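Local structure of putative P4-specific DNA primase (Enterobacteria phage P4, 1KA8) at residues D7-L12 against K68-N73; Y11-P16 against T88-S93; G20-N25 against Y33-Y38. The protein makes short RNA primers and unwinds DNA for phage P4 replication, and recognises the P4 origin through the winged-helix origin-binding domain that this chain represents. All coordinates share one frame; numbering follows the deposited sequence.

Contact 1: D7-L12 against K68-N73; sequences DFIGYL and KEYGLN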
ATOM      1  N   ASP A   7       9.148  -2.847  -0.339  1.00 45.68           N
ATOM      2  CA  ASP A   7      10.580  -2.994  -0.057  1.00 46.25           C
ATOM      3  C   ASP A   7      11.296  -1.668  -0.241  1.00 47.12           C
ATOM      4  O   ASP A   7      12.132  -1.294   0.570  1.00 47.72           O
ATOM      5  CB  ASP A   7      11.217  -4.035  -0.974  1.00 43.29           C
ATOM      6  CG  ASP A   7      10.527  -5.381  -0.889  1.00 42.08           C
ATOM      7  OD1 ASP A   7       9.802  -5.624   0.118  1.00 40.80           O
ATOM      8  OD2 ASP A   7      10.722  -6.190  -1.826  1.00 41.46           O
ATOM      9  N   PHE A   8      10.961  -0.964  -1.316  1.00 46.53           N
ATOM     10  CA  PHE A   8      11.546   0.331  -1.593  1.00 44.75           C
ATOM     11  C   PHE A   8      11.361   1.227  -0.380  1.00 43.60           C
ATOM     12  O   PHE A   8      12.305   1.850   0.087  1.00 45.06           O
ATOM     13  CB  PHE A   8      10.859   0.971  -2.792  1.00 43.92           C
ATOM     14  CG  PHE A   8      11.191   2.427  -2.975  1.00 42.97           C
ATOM     15  CD1 PHE A   8      12.367   2.815  -3.612  1.00 42.87           C
ATOM     16  CD2 PHE A   8      10.322   3.416  -2.511  1.00 41.00           C
ATOM     17  CE1 PHE A   8      12.673   4.160  -3.786  1.00 40.17           C
ATOM     18  CE2 PHE A   8      10.620   4.756  -2.680  1.00 38.22           C
ATOM     19  CZ  PHE A   8      11.798   5.127  -3.320  1.00 39.68           C
ATOM     20  N   ILE A   9      10.137   1.297   0.124  1.00 41.40           N
ATOM     21  CA  ILE A   9       9.837   2.131   1.284  1.00 41.07           C
ATOM     22  C   ILE A   9      10.700   1.734   2.483  1.00 41.61           C
ATOM     23  O   ILE A   9      10.776   2.443   3.493  1.00 40.44           O
ATOM     24  CB  ILE A   9       8.346   2.017   1.651  1.00 39.74           C
ATOM     25  CG1 ILE A   9       7.487   2.235   0.403  1.00 38.86           C
ATOM     26  CG2 ILE A   9       7.986   3.019   2.722  1.00 40.30           C
ATOM     27  CD1 ILE A   9       7.805   3.477  -0.359  1.00 37.39           C
ATOM     28  N   GLY A  10      11.356   0.588   2.354  1.00 42.12           N
ATOM     29  CA  GLY A  10      12.216   0.104   3.415  1.00 43.42           C
ATOM     30  C   GLY A  10      13.533   0.851   3.448  1.00 43.07           C
ATOM     31  O   GLY A  10      14.241   0.832   4.446  1.00 44.38           O
ATOM     32  N   TYR A  11      13.864   1.500   2.338  1.00 43.73           N
ATOM     33  CA  TYR A  11      15.088   2.276   2.219  1.00 43.42           C
ATOM     34  C   TYR A  11      14.822   3.733   2.561  1.00 42.62           C
ATOM     35  O   TYR A  11      15.609   4.599   2.205  1.00 44.03           O
ATOM     36  CB  TYR A  11      15.616   2.218   0.794  1.00 44.47           C
ATOM     37  CG  TYR A  11      16.278   0.932   0.409  1.00 47.55           C
ATOM     38  CD1 TYR A  11      17.574   0.643   0.822  1.00 49.41           C
ATOM     39  CD2 TYR A  11      15.633   0.020  -0.411  1.00 48.30           C
ATOM     40  CE1 TYR A  11      18.210  -0.521   0.420  1.00 49.72           C
ATOM     41  CE2 TYR A  11      16.262  -1.143  -0.818  1.00 48.52           C
ATOM     42  CZ  TYR A  11      17.547  -1.403  -0.400  1.00 49.81           C
ATOM     43  OH  TYR A  11      18.168  -2.539  -0.835  1.00 53.13           O
ATOM     44  N   LEU A  12      13.726   4.018   3.247  1.00 41.92           N
ATOM     45  CA  LEU A  12      13.429   5.405   3.573  1.00 42.15           C
ATOM     46  C   LEU A  12      13.470   5.736   5.057  1.00 43.26           C
ATOM     47  O   LEU A  12      13.103   4.907   5.894  1.00 41.66           O
ATOM     48  CB  LEU A  12      12.059   5.782   3.020  1.00 41.87           C
ATOM     49  CG  LEU A  12      11.853   5.594   1.518  1.00 40.73           C
ATOM     50  CD1 LEU A  12      10.449   6.026   1.193  1.00 42.19           C
ATOM     51  CD2 LEU A  12      12.840   6.427   0.712  1.00 40.79           C
ATOM     52  N   LYS A  68       3.582   3.972   7.524  1.00 51.99           N
ATOM     53  CA  LYS A  68       2.981   3.645   8.818  1.00 53.42           C
ATOM     54  C   LYS A  68       3.311   2.199   9.155  1.00 52.50           C
ATOM     55  O   LYS A  68       3.590   1.862  10.311  1.00 52.25           O
ATOM     56  CB  LYS A  68       1.450   3.786   8.781  1.00 54.35           C
ATOM     57  CG  LYS A  68       0.868   4.760   9.827  1.00 57.54           C
ATOM     58  CD  LYS A  68       1.548   4.657  11.225  1.00 59.49           C
ATOM     59  CE  LYS A  68       1.151   5.840  12.164  1.00 60.96           C
ATOM     60  NZ  LYS A  68       2.028   6.062  13.381  1.00 58.20           N
ATOM     61  N   GLU A  69       3.259   1.346   8.133  1.00 51.44           N
ATOM     62  CA  GLU A  69       3.560  -0.065   8.310  1.00 51.75           C
ATOM     63  C   GLU A  69       4.981  -0.250   8.826  1.00 50.89           C
ATOM     64  O   GLU A  69       5.272  -1.191   9.567  1.00 50.50           O
ATOM     65  CB  GLU A  69       3.384  -0.826   6.998  1.00 52.72           C
ATOM     66  CG  GLU A  69       1.943  -1.118   6.651  1.00 54.54           C
ATOM     67  CD  GLU A  69       1.846  -2.182   5.597  1.00 57.05           C
ATOM     68  OE1 GLU A  69       1.209  -3.229   5.863  1.00 57.37           O
ATOM     69  OE2 GLU A  69       2.423  -1.975   4.505  1.00 57.85           O
ATOM     70  N   TYR A  70       5.870   0.651   8.429  1.00 50.58           N
ATOM     71  CA  TYR A  70       7.258   0.599   8.884  1.00 49.21           C
ATOM     72  C   TYR A  70       7.392   1.395  10.181  1.00 49.31           C
ATOM     73  O   TYR A  70       8.474   1.502  10.742  1.00 49.24           O
ATOM     74  CB  TYR A  70       8.191   1.186   7.818  1.00 46.26           C
ATOM     75  CG  TYR A  70       8.558   0.237   6.685  1.00 42.46           C
ATOM     76  CD1 TYR A  70       8.026   0.404   5.391  1.00 40.93           C
ATOM     77  CD2 TYR A  70       9.534  -0.752   6.873  1.00 38.58           C
ATOM     78  CE1 TYR A  70       8.477  -0.377   4.318  1.00 36.42           C
ATOM     79  CE2 TYR A  70       9.989  -1.533   5.809  1.00 36.36           C
ATOM     80  CZ  TYR A  70       9.466  -1.337   4.538  1.00 35.89           C
ATOM     81  OH  TYR A  70       9.988  -2.070   3.487  1.00 35.66           O
ATOM     82  N   GLY A  71       6.285   1.959  10.644  1.00 49.73           N
ATOM     83  CA  GLY A  71       6.305   2.732  11.869  1.00 52.13           C
ATOM     84  C   GLY A  71       6.873   4.131  11.730  1.00 52.32           C
ATOM     85  O   GLY A  71       7.448   4.667  12.666  1.00 51.49           O
ATOM     86  N   LEU A  72       6.711   4.731  10.561  1.00 53.03           N
ATOM     87  CA  LEU A  72       7.219   6.076  10.327  1.00 53.59           C
ATOM     88  C   LEU A  72       6.069   7.045  10.084  1.00 54.95           C
ATOM     89  O   LEU A  72       4.985   6.646   9.644  1.00 55.55           O
ATOM     90  CB  LEU A  72       8.148   6.090   9.113  1.00 52.11           C
ATOM     91  CG  LEU A  72       9.120   4.916   9.083  1.00 52.05           C
ATOM     92  CD1 LEU A  72      10.019   4.983   7.870  1.00 52.58           C
ATOM     93  CD2 LEU A  72       9.922   4.932  10.355  1.00 52.19           C
ATOM     94  N   ASN A  73       6.322   8.320  10.358  1.00 54.64           N
ATOM     95  CA  ASN A  73       5.334   9.389  10.189  1.00 56.89           C
ATOM     96  C   ASN A  73       5.538  10.219   8.925  1.00 57.88           C
ATOM     97  O   ASN A  73       6.390  11.116   8.908  1.00 59.21           O
ATOM     98  CB  ASN A  73       5.419  10.398  11.335  1.00 57.50           C
ATOM     99  CG  ASN A  73       4.713   9.952  12.574  1.00 61.01           C
ATOM    100  OD1 ASN A  73       4.527  10.758  13.490  1.00 62.94           O
ATOM    101  ND2 ASN A  73       4.316   8.674  12.630  1.00 62.35           N
TER
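The aromatic ring of Tyr70 carries most of this contact, lying against the backbone and branched side chain of Ile9 and against Gly10. The apolar part is oblique: CE1 of Tyr70 comes 3.6 Å from CB of Ile9, and CD1 of Tyr70 lies 3.7 Å from CG2 of Ile9. With Ile9 CG2 anti to the backbone N, this methyl faces the ring, while the end of the side chain leads away from it; Ile9 also touches Met66 and Leu67 of helix 56-69. The carbonyl O of Ile9 sits 3.7 Å above one face of the Tyr70 ring, offset toward the rim.

Gly10, which has no side chain, lets the phenol end of Tyr70 come close to its backbone, CZ of Tyr70 lying 3.3 Å from Gly10 CA. These residues join two elements of the winged-helix domain, the turn after helix 4-8 and the C-terminal end of helix 56-69. Gly71, the first residue to leave helical geometry after helix 56-69, closes it with a Schellman motif, its positive phi being natural for glycine, and the chain then turns so that Leu72 CD1 reaches 3.7 Å from Leu12 O.

The polar end of Tyr70 is satisfied beside the contact, where its OH hydrogen-bonds to Phe6 O; the rings of Tyr70 and Phe6 also stack. Asp1 of the second subunit packs on Tyr70 as well, which places this corner of the domain at the dimer contact.

Contact 2: Y11-P16 against T88-S93; sequences YLETLP and TLKEES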
ATOM      1  N   TYR A  11      13.864   1.500   2.338  1.00 43.73           N
ATOM      2  CA  TYR A  11      15.088   2.276   2.219  1.00 43.42           C
ATOM      3  C   TYR A  11      14.822   3.733   2.561  1.00 42.62           C
ATOM      4  O   TYR A  11      15.609   4.599   2.205  1.00 44.03           O
ATOM      5  CB  TYR A  11      15.616   2.218   0.794  1.00 44.47           C
ATOM      6  CG  TYR A  11      16.278   0.932   0.409  1.00 47.55           C
ATOM      7  CD1 TYR A  11      17.574   0.643   0.822  1.00 49.41           C
ATOM      8  CD2 TYR A  11      15.633   0.020  -0.411  1.00 48.30           C
ATOM      9  CE1 TYR A  11      18.210  -0.521   0.420  1.00 49.72           C
ATOM     10  CE2 TYR A  11      16.262  -1.143  -0.818  1.00 48.52           C
ATOM     11  CZ  TYR A  11      17.547  -1.403  -0.400  1.00 49.81           C
ATOM     12  OH  TYR A  11      18.168  -2.539  -0.835  1.00 53.13           O
ATOM     13  N   LEU A  12      13.726   4.018   3.247  1.00 41.92           N
ATOM     14  CA  LEU A  12      13.429   5.405   3.573  1.00 42.15           C
ATOM     15  C   LEU A  12      13.470   5.736   5.057  1.00 43.26           C
ATOM     16  O   LEU A  12      13.103   4.907   5.894  1.00 41.66           O
ATOM     17  CB  LEU A  12      12.059   5.782   3.020  1.00 41.87           C
ATOM     18  CG  LEU A  12      11.853   5.594   1.518  1.00 40.73           C
ATOM     19  CD1 LEU A  12      10.449   6.026   1.193  1.00 42.19           C
ATOM     20  CD2 LEU A  12      12.840   6.427   0.712  1.00 40.79           C
ATOM     21  N   GLU A  13      13.916   6.958   5.366  1.00 45.74           N
ATOM     22  CA  GLU A  13      14.000   7.469   6.738  1.00 46.72           C
ATOM     23  C   GLU A  13      13.289   8.801   6.817  1.00 46.48           C
ATOM     24  O   GLU A  13      13.244   9.558   5.840  1.00 45.85           O
ATOM     25  CB  GLU A  13      15.434   7.735   7.162  1.00 50.39           C
ATOM     26  CG  GLU A  13      16.401   6.596   6.986  1.00 58.40           C
ATOM     27  CD  GLU A  13      17.852   7.075   7.077  1.00 63.69           C
ATOM     28  OE1 GLU A  13      18.105   8.229   6.650  1.00 64.65           O
ATOM     29  OE2 GLU A  13      18.730   6.302   7.552  1.00 67.17           O
ATOM     30  N   THR A  14      12.754   9.094   7.995  1.00 46.35           N
ATOM     31  CA  THR A  14      12.060  10.358   8.236  1.00 46.85           C
ATOM     32  C   THR A  14      12.981  11.436   8.814  1.00 49.21           C
ATOM     33  O   THR A  14      13.935  11.135   9.528  1.00 48.76           O
ATOM     34  CB  THR A  14      10.938  10.206   9.239  1.00 44.26           C
ATOM     35  OG1 THR A  14      11.270   9.151  10.147  1.00 44.11           O
ATOM     36  CG2 THR A  14       9.630   9.936   8.538  1.00 45.82           C
ATOM     37  N   LEU A  15      12.670  12.695   8.506  1.00 50.75           N
ATOM     38  CA  LEU A  15      13.420  13.859   8.981  1.00 52.75           C
ATOM     39  C   LEU A  15      12.614  14.620  10.043  1.00 54.63           C
ATOM     40  O   LEU A  15      11.382  14.641  10.015  1.00 55.24           O
ATOM     41  CB  LEU A  15      13.715  14.817   7.819  1.00 51.38           C
ATOM     42  CG  LEU A  15      14.767  14.488   6.758  1.00 51.21           C
ATOM     43  CD1 LEU A  15      14.725  15.534   5.654  1.00 49.75           C
ATOM     44  CD2 LEU A  15      16.140  14.447   7.396  1.00 49.67           C
ATOM     45  N   PRO A  16      13.308  15.289  10.976  1.00 55.76           N
ATOM     46  CA  PRO A  16      12.683  16.059  12.055  1.00 55.47           C
ATOM     47  C   PRO A  16      11.670  17.066  11.526  1.00 55.26           C
ATOM     48  O   PRO A  16      10.776  17.513  12.248  1.00 54.96           O
ATOM     49  CB  PRO A  16      13.870  16.745  12.711  1.00 55.27           C
ATOM     50  CG  PRO A  16      15.011  15.809  12.427  1.00 55.80           C
ATOM     51  CD  PRO A  16      14.772  15.452  11.003  1.00 55.96           C
ATOM     52  N   THR A  88      14.212  10.806   3.483  1.00 30.87           N
ATOM     53  CA  THR A  88      15.507  10.708   2.814  1.00 33.22           C
ATOM     54  C   THR A  88      15.885   9.249   2.675  1.00 33.64           C
ATOM     55  O   THR A  88      15.371   8.391   3.406  1.00 34.17           O
ATOM     56  CB  THR A  88      16.648  11.412   3.592  1.00 35.38           C
ATOM     57  OG1 THR A  88      17.099  10.567   4.661  1.00 34.67           O
ATOM     58  CG2 THR A  88      16.163  12.709   4.173  1.00 34.29           C
ATOM     59  N   LEU A  89      16.799   8.969   1.753  1.00 33.82           N
ATOM     60  CA  LEU A  89      17.222   7.592   1.542  1.00 37.22           C
ATOM     61  C   LEU A  89      18.232   7.141   2.580  1.00 38.08           C
ATOM     62  O   LEU A  89      19.174   7.862   2.880  1.00 39.51           O
ATOM     63  CB  LEU A  89      17.852   7.389   0.150  1.00 35.22           C
ATOM     64  CG  LEU A  89      17.189   7.947  -1.108  1.00 37.03           C
ATOM     65  CD1 LEU A  89      17.689   7.150  -2.280  1.00 34.62           C
ATOM     66  CD2 LEU A  89      15.675   7.886  -1.004  1.00 35.89           C
ATOM     67  N   LYS A  90      18.024   5.949   3.129  1.00 39.92           N
ATOM     68  CA  LYS A  90      18.954   5.376   4.089  1.00 41.44           C
ATOM     69  C   LYS A  90      20.253   5.179   3.313  1.00 44.03           C
ATOM     70  O   LYS A  90      20.249   5.196   2.093  1.00 44.65           O
ATOM     71  CB  LYS A  90      18.469   4.011   4.587  1.00 41.11           C
ATOM     72  CG  LYS A  90      17.177   4.025   5.394  1.00 40.02           C
ATOM     73  CD  LYS A  90      16.928   2.640   5.982  1.00 40.54           C
ATOM     74  CE  LYS A  90      15.729   2.607   6.924  1.00 40.11           C
ATOM     75  NZ  LYS A  90      14.398   2.816   6.248  1.00 43.82           N
ATOM     76  N   GLU A  91      21.364   4.988   4.016  1.00 48.55           N
ATOM     77  CA  GLU A  91      22.671   4.808   3.373  1.00 49.76           C
ATOM     78  C   GLU A  91      22.775   3.540   2.505  1.00 48.25           C
ATOM     79  O   GLU A  91      23.413   3.579   1.460  1.00 46.19           O
ATOM     80  CB  GLU A  91      23.789   4.787   4.435  1.00 53.09           C
ATOM     81  CG  GLU A  91      23.948   3.406   5.110  1.00 59.18           C
ATOM     82  CD  GLU A  91      24.942   3.366   6.272  1.00 62.33           C
ATOM     83  OE1 GLU A  91      26.097   3.839   6.103  1.00 63.74           O
ATOM     84  OE2 GLU A  91      24.562   2.844   7.354  1.00 63.31           O
ATOM     85  N   GLU A  92      22.165   2.427   2.927  1.00 47.79           N
ATOM     86  CA  GLU A  92      22.253   1.196   2.153  1.00 48.11           C
ATOM     87  C   GLU A  92      21.727   1.385   0.733  1.00 47.90           C
ATOM     88  O   GLU A  92      22.110   0.660  -0.195  1.00 46.60           O
ATOM     89  CB  GLU A  92      21.521   0.058   2.863  1.00 49.77           C
ATOM     90  CG  GLU A  92      20.420   0.485   3.809  1.00 56.72           C
ATOM     91  CD  GLU A  92      20.934   0.837   5.199  1.00 60.47           C
ATOM     92  OE1 GLU A  92      21.481   1.947   5.379  1.00 62.52           O
ATOM     93  OE2 GLU A  92      20.793  -0.000   6.118  1.00 61.16           O
ATOM     94  N   SER A  93      20.877   2.387   0.548  1.00 47.05           N
ATOM     95  CA  SER A  93      20.351   2.619  -0.777  1.00 46.54           C
ATOM     96  C   SER A  93      21.487   2.906  -1.750  1.00 45.94           C
ATOM     97  O   SER A  93      21.497   2.402  -2.878  1.00 44.38           O
ATOM     98  CB  SER A  93      19.338   3.760  -0.754  1.00 47.62           C
ATOM     99  OG  SER A  93      19.916   4.938  -0.246  1.00 51.80           O
TER
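Leu12 and Leu89 form an antiparallel non-hydrogen-bonded pair, with CA atoms 4.8 Å apart, beside the hydrogen-bonded pair of Glu13 and Thr88. This places the short strand 12-14 at one edge of the three-stranded antiparallel sheet of the winged helix, against the end of strand 82-89, the return strand of its beta hairpin. Glu13 N bonds to Thr88 O and Thr88 N to Glu13 O, each at 2.8 Å. Where the strand gives way to loop, Lys90 N continues the pairing with a nearly straight bond (173°) to Tyr11 O.

On the buried side, the two leucines lie side by side and point the same way, with Leu12 CD2 3.6 Å from Leu89 CD2. Branched apolar chains suit this face, since Leu89 also meets Met21, Trp97 and Leu98. Glu13 and Thr88 lie on the other face, where both are partly exposed, as suits their polar groups. Leu15 crosses Thr88 at about a right angle, bringing its CG and both methyls against Thr88 CG2.

Lys90 is extended as far as CE, and then a bend (chi4 68°) turns NZ toward Leu12 O; that bond is modelled implausibly short, so its length is doubtful. The same NZ also bonds to Gly10 O. The Tyr11 ring reaches Glu92 and Ser93 of helix 92-96 and its OH bonds to Asp96, while Tyr11 CD1 lies 3.9 Å from Ser93 CB.

Contact 3: G20-N25 against Y33-Y38; sequences GMYMGN and YRKYLY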
ATOM      1  N   GLY A  20      12.867  17.048   3.459  1.00 50.21           N
ATOM      2  CA  GLY A  20      13.592  16.029   2.722  1.00 47.99           C
ATOM      3  C   GLY A  20      13.311  16.041   1.226  1.00 45.19           C
ATOM      4  O   GLY A  20      13.170  17.110   0.617  1.00 47.08           O
ATOM      5  N   MET A  21      13.223  14.845   0.638  1.00 40.33           N
ATOM      6  CA  MET A  21      12.959  14.679  -0.790  1.00 34.87           C
ATOM      7  C   MET A  21      11.667  15.303  -1.284  1.00 36.15           C
ATOM      8  O   MET A  21      10.731  15.545  -0.523  1.00 35.45           O
ATOM      9  CB  MET A  21      12.937  13.193  -1.148  1.00 28.89           C
ATOM     10  CG  MET A  21      14.289  12.566  -1.161  1.00 20.72           C
ATOM     11  SD  MET A  21      14.220  10.800  -1.127  1.00 11.38           S
ATOM     12  CE  MET A  21      14.640  10.533  -2.849  1.00  8.66           C
ATOM     13  N   TYR A  22      11.634  15.561  -2.579  1.00 37.54           N
ATOM     14  CA  TYR A  22      10.447  16.105  -3.212  1.00 40.43           C
ATOM     15  C   TYR A  22       9.684  14.948  -3.921  1.00 40.31           C
ATOM     16  O   TYR A  22      10.284  14.014  -4.491  1.00 39.98           O
ATOM     17  CB  TYR A  22      10.844  17.173  -4.239  1.00 44.27           C
ATOM     18  CG  TYR A  22      10.999  18.591  -3.705  1.00 48.62           C
ATOM     19  CD1 TYR A  22      12.227  19.066  -3.240  1.00 48.51           C
ATOM     20  CD2 TYR A  22       9.919  19.486  -3.746  1.00 50.86           C
ATOM     21  CE1 TYR A  22      12.379  20.406  -2.842  1.00 49.69           C
ATOM     22  CE2 TYR A  22      10.053  20.819  -3.351  1.00 52.56           C
ATOM     23  CZ  TYR A  22      11.285  21.283  -2.903  1.00 53.08           C
ATOM     24  OH  TYR A  22      11.406  22.624  -2.541  1.00 55.29           O
ATOM     25  N   MET A  23       8.363  14.992  -3.877  1.00 38.07           N
ATOM     26  CA  MET A  23       7.578  13.963  -4.537  1.00 36.82           C
ATOM     27  C   MET A  23       7.564  14.330  -6.006  1.00 37.14           C
ATOM     28  O   MET A  23       6.548  14.824  -6.473  1.00 38.97           O
ATOM     29  CB  MET A  23       6.128  13.996  -4.016  1.00 33.08           C
ATOM     30  CG  MET A  23       5.244  12.873  -4.548  1.00 26.68           C
ATOM     31  SD  MET A  23       5.975  11.349  -4.041  1.00 26.80           S
ATOM     32  CE  MET A  23       5.431  11.343  -2.416  1.00 20.65           C
ATOM     33  N   GLY A  24       8.650  14.114  -6.742  1.00 36.51           N
ATOM     34  CA  GLY A  24       8.643  14.508  -8.150  1.00 37.17           C
ATOM     35  C   GLY A  24       7.457  13.996  -8.967  1.00 39.58           C
ATOM     36  O   GLY A  24       6.342  13.853  -8.467  1.00 41.57           O
ATOM     37  N   ASN A  25       7.679  13.738 -10.248  1.00 37.31           N
ATOM     38  CA  ASN A  25       6.616  13.203 -11.073  1.00 32.89           C
ATOM     39  C   ASN A  25       7.244  12.742 -12.368  1.00 34.34           C
ATOM     40  O   ASN A  25       8.393  13.062 -12.659  1.00 38.53           O
ATOM     41  CB  ASN A  25       5.535  14.240 -11.290  1.00 25.29           C
ATOM     42  CG  ASN A  25       5.999  15.363 -12.131  1.00 24.69           C
ATOM     43  OD1 ASN A  25       5.537  16.484 -11.983  1.00 28.53           O
ATOM     44  ND2 ASN A  25       6.918  15.084 -13.038  1.00 22.54           N
ATOM     45  N   TYR A  33      17.370  11.049  -9.061  1.00 37.11           N
ATOM     46  CA  TYR A  33      17.073  10.038  -8.078  1.00 40.66           C
ATOM     47  C   TYR A  33      17.268  10.467  -6.637  1.00 44.12           C
ATOM     48  O   TYR A  33      16.634   9.944  -5.733  1.00 47.65           O
ATOM     49  CB  TYR A  33      17.899   8.790  -8.389  1.00 41.17           C
ATOM     50  CG  TYR A  33      17.696   8.309  -9.805  1.00 42.71           C
ATOM     51  CD1 TYR A  33      18.761   8.200 -10.682  1.00 41.99           C
ATOM     52  CD2 TYR A  33      16.424   8.031 -10.280  1.00 42.52           C
ATOM     53  CE1 TYR A  33      18.575   7.834 -12.012  1.00 43.39           C
ATOM     54  CE2 TYR A  33      16.213   7.666 -11.605  1.00 42.94           C
ATOM     55  CZ  TYR A  33      17.295   7.571 -12.474  1.00 43.31           C
ATOM     56  OH  TYR A  33      17.082   7.236 -13.800  1.00 40.83           O
ATOM     57  N   ARG A  34      18.119  11.445  -6.405  1.00 44.23           N
ATOM     58  CA  ARG A  34      18.364  11.868  -5.037  1.00 43.98           C
ATOM     59  C   ARG A  34      17.396  12.946  -4.584  1.00 40.61           C
ATOM     60  O   ARG A  34      17.075  13.044  -3.404  1.00 42.38           O
ATOM     61  CB  ARG A  34      19.807  12.358  -4.923  1.00 47.88           C
ATOM     62  CG  ARG A  34      20.367  12.396  -3.529  1.00 51.53           C
ATOM     63  CD  ARG A  34      20.954  11.072  -3.064  1.00 57.10           C
ATOM     64  NE  ARG A  34      21.789  11.318  -1.885  1.00 61.09           N
ATOM     65  CZ  ARG A  34      22.862  12.120  -1.886  1.00 61.50           C
ATOM     66  NH1 ARG A  34      23.232  12.744  -3.009  1.00 60.49           N
ATOM     67  NH2 ARG A  34      23.558  12.321  -0.764  1.00 62.08           N
ATOM     68  N   LYS A  35      16.905  13.734  -5.528  1.00 35.98           N
ATOM     69  CA  LYS A  35      15.992  14.820  -5.201  1.00 34.00           C
ATOM     70  C   LYS A  35      14.509  14.446  -5.224  1.00 34.06           C
ATOM     71  O   LYS A  35      13.740  14.873  -4.352  1.00 33.50           O
ATOM     72  CB  LYS A  35      16.279  16.001  -6.137  1.00 32.36           C
ATOM     73  CG  LYS A  35      15.436  17.258  -5.967  1.00 27.93           C
ATOM     74  CD  LYS A  35      16.067  18.327  -6.831  1.00 28.54           C
ATOM     75  CE  LYS A  35      15.098  19.374  -7.345  1.00 26.84           C
ATOM     76  NZ  LYS A  35      14.416  20.177  -6.295  1.00 27.47           N
ATOM     77  N   TYR A  36      14.090  13.645  -6.205  1.00 34.16           N
ATOM     78  CA  TYR A  36      12.681  13.273  -6.272  1.00 33.69           C
ATOM     79  C   TYR A  36      12.386  11.852  -5.846  1.00 31.52           C
ATOM     80  O   TYR A  36      12.951  10.887  -6.369  1.00 30.80           O
ATOM     81  CB  TYR A  36      12.156  13.545  -7.659  1.00 31.49           C
ATOM     82  CG  TYR A  36      12.427  14.959  -8.070  1.00 31.60           C
ATOM     83  CD1 TYR A  36      13.533  15.265  -8.872  1.00 32.07           C
ATOM     84  CD2 TYR A  36      11.569  15.998  -7.683  1.00 30.27           C
ATOM     85  CE1 TYR A  36      13.775  16.575  -9.298  1.00 28.82           C
ATOM     86  CE2 TYR A  36      11.800  17.309  -8.100  1.00 30.33           C
ATOM     87  CZ  TYR A  36      12.901  17.578  -8.911  1.00 28.43           C
ATOM     88  OH  TYR A  36      13.114  18.838  -9.382  1.00 31.01           O
ATOM     89  N   LEU A  37      11.496  11.752  -4.868  1.00 29.93           N
ATOM     90  CA  LEU A  37      11.108  10.478  -4.299  1.00 29.87           C
ATOM     91  C   LEU A  37      10.590   9.536  -5.378  1.00 31.92           C
ATOM     92  O   LEU A  37      11.000   8.374  -5.463  1.00 32.50           O
ATOM     93  CB  LEU A  37      10.054  10.721  -3.232  1.00 24.22           C
ATOM     94  CG  LEU A  37       9.744   9.552  -2.317  1.00 22.89           C
ATOM     95  CD1 LEU A  37      10.983   8.748  -2.034  1.00 22.04           C
ATOM     96  CD2 LEU A  37       9.102  10.091  -1.043  1.00 19.41           C
ATOM     97  N   TYR A  38       9.709  10.049  -6.226  1.00 32.57           N
ATOM     98  CA  TYR A  38       9.163   9.221  -7.284  1.00 31.93           C
ATOM     99  C   TYR A  38      10.268   8.712  -8.216  1.00 32.19           C
ATOM    100  O   TYR A  38      10.211   7.552  -8.655  1.00 32.48           O
ATOM    101  CB  TYR A  38       8.090   9.990  -8.083  1.00 33.64           C
ATOM    102  CG  TYR A  38       7.277   9.085  -8.978  1.00 36.18           C
ATOM    103  CD1 TYR A  38       6.516   8.055  -8.433  1.00 39.10           C
ATOM    104  CD2 TYR A  38       7.346   9.194 -10.367  1.00 36.68           C
ATOM    105  CE1 TYR A  38       5.852   7.149  -9.239  1.00 40.65           C
ATOM    106  CE2 TYR A  38       6.682   8.286 -11.195  1.00 40.33           C
ATOM    107  CZ  TYR A  38       5.937   7.259 -10.623  1.00 40.99           C
ATOM    108  OH  TYR A  38       5.286   6.327 -11.417  1.00 40.23           O
TER
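The start of helix 37-47 is joined here to the loop that leads away from the first strand of the winged-helix sheet. A single backbone bridge pairs Tyr22 with Tyr36, the N-cap residue of that helix. Tyr22 N bonds to Lys35 O (2.8 Å, 170°), and Leu37 N bonds to Tyr22 O. The second bond serves an amide that, in the first turn, has no carbonyl of its own helix to accept it. Met21 and Met23 of 20-25 also form backbone bonds with strand 82-89, so this loop lies between hairpin and helix.

Long, flexible Met21 is buried and points toward 33-38. Its chain bends at chi3 (105°), which brings Met21 CE to 3.5 Å from Arg34 O, while Met21 SD rests 3.9 Å from Leu37 CD1; the side chains of Met21 and Leu37 cross at about a right angle. The other methyl of Leu37, CD2, meets Met23 CE. Met23 is the centre of an inverse gamma turn, and its side chain continues onto Leu56, Phe59 and Leu63 of helix 56-69.

Gly24, with no side chain, allows the Tyr36 ring to approach it obliquely, Tyr36 CD2 lying 3.3 Å from Gly24 CA. The same CD2 touches Tyr22 CB. Lys35 runs alongside Tyr22 and forms an off-centre cation-pi contact, Lys35 NZ standing 4.4 Å from the centroid of the Tyr22 ring and 34° off its normal, nearest to Tyr22 CD1 at 3.9 Å.

How the contacts relate
From the N terminus, helix 4-8 leads through a turn into strand 12-14, and two long loops begin in this one stretch. Contact 1 closes the first when the chain leaves helix 56-69; contact 2 closes the second after the beta hairpin. Because both closings follow both starts, the loops overlap and neither encloses the other; the two contacts share Tyr11 and Leu12. Contact 3 closes a short local loop that lies within both. In space, Thr14 of contact 2 packs on Leu72 and Asn73 of contact 1, and Leu15 on Gly20 of contact 3. Leu37, at the start of helix 37-47, packs against Phe8 and Leu12, tying helix 4-8 and strand 12-14 together.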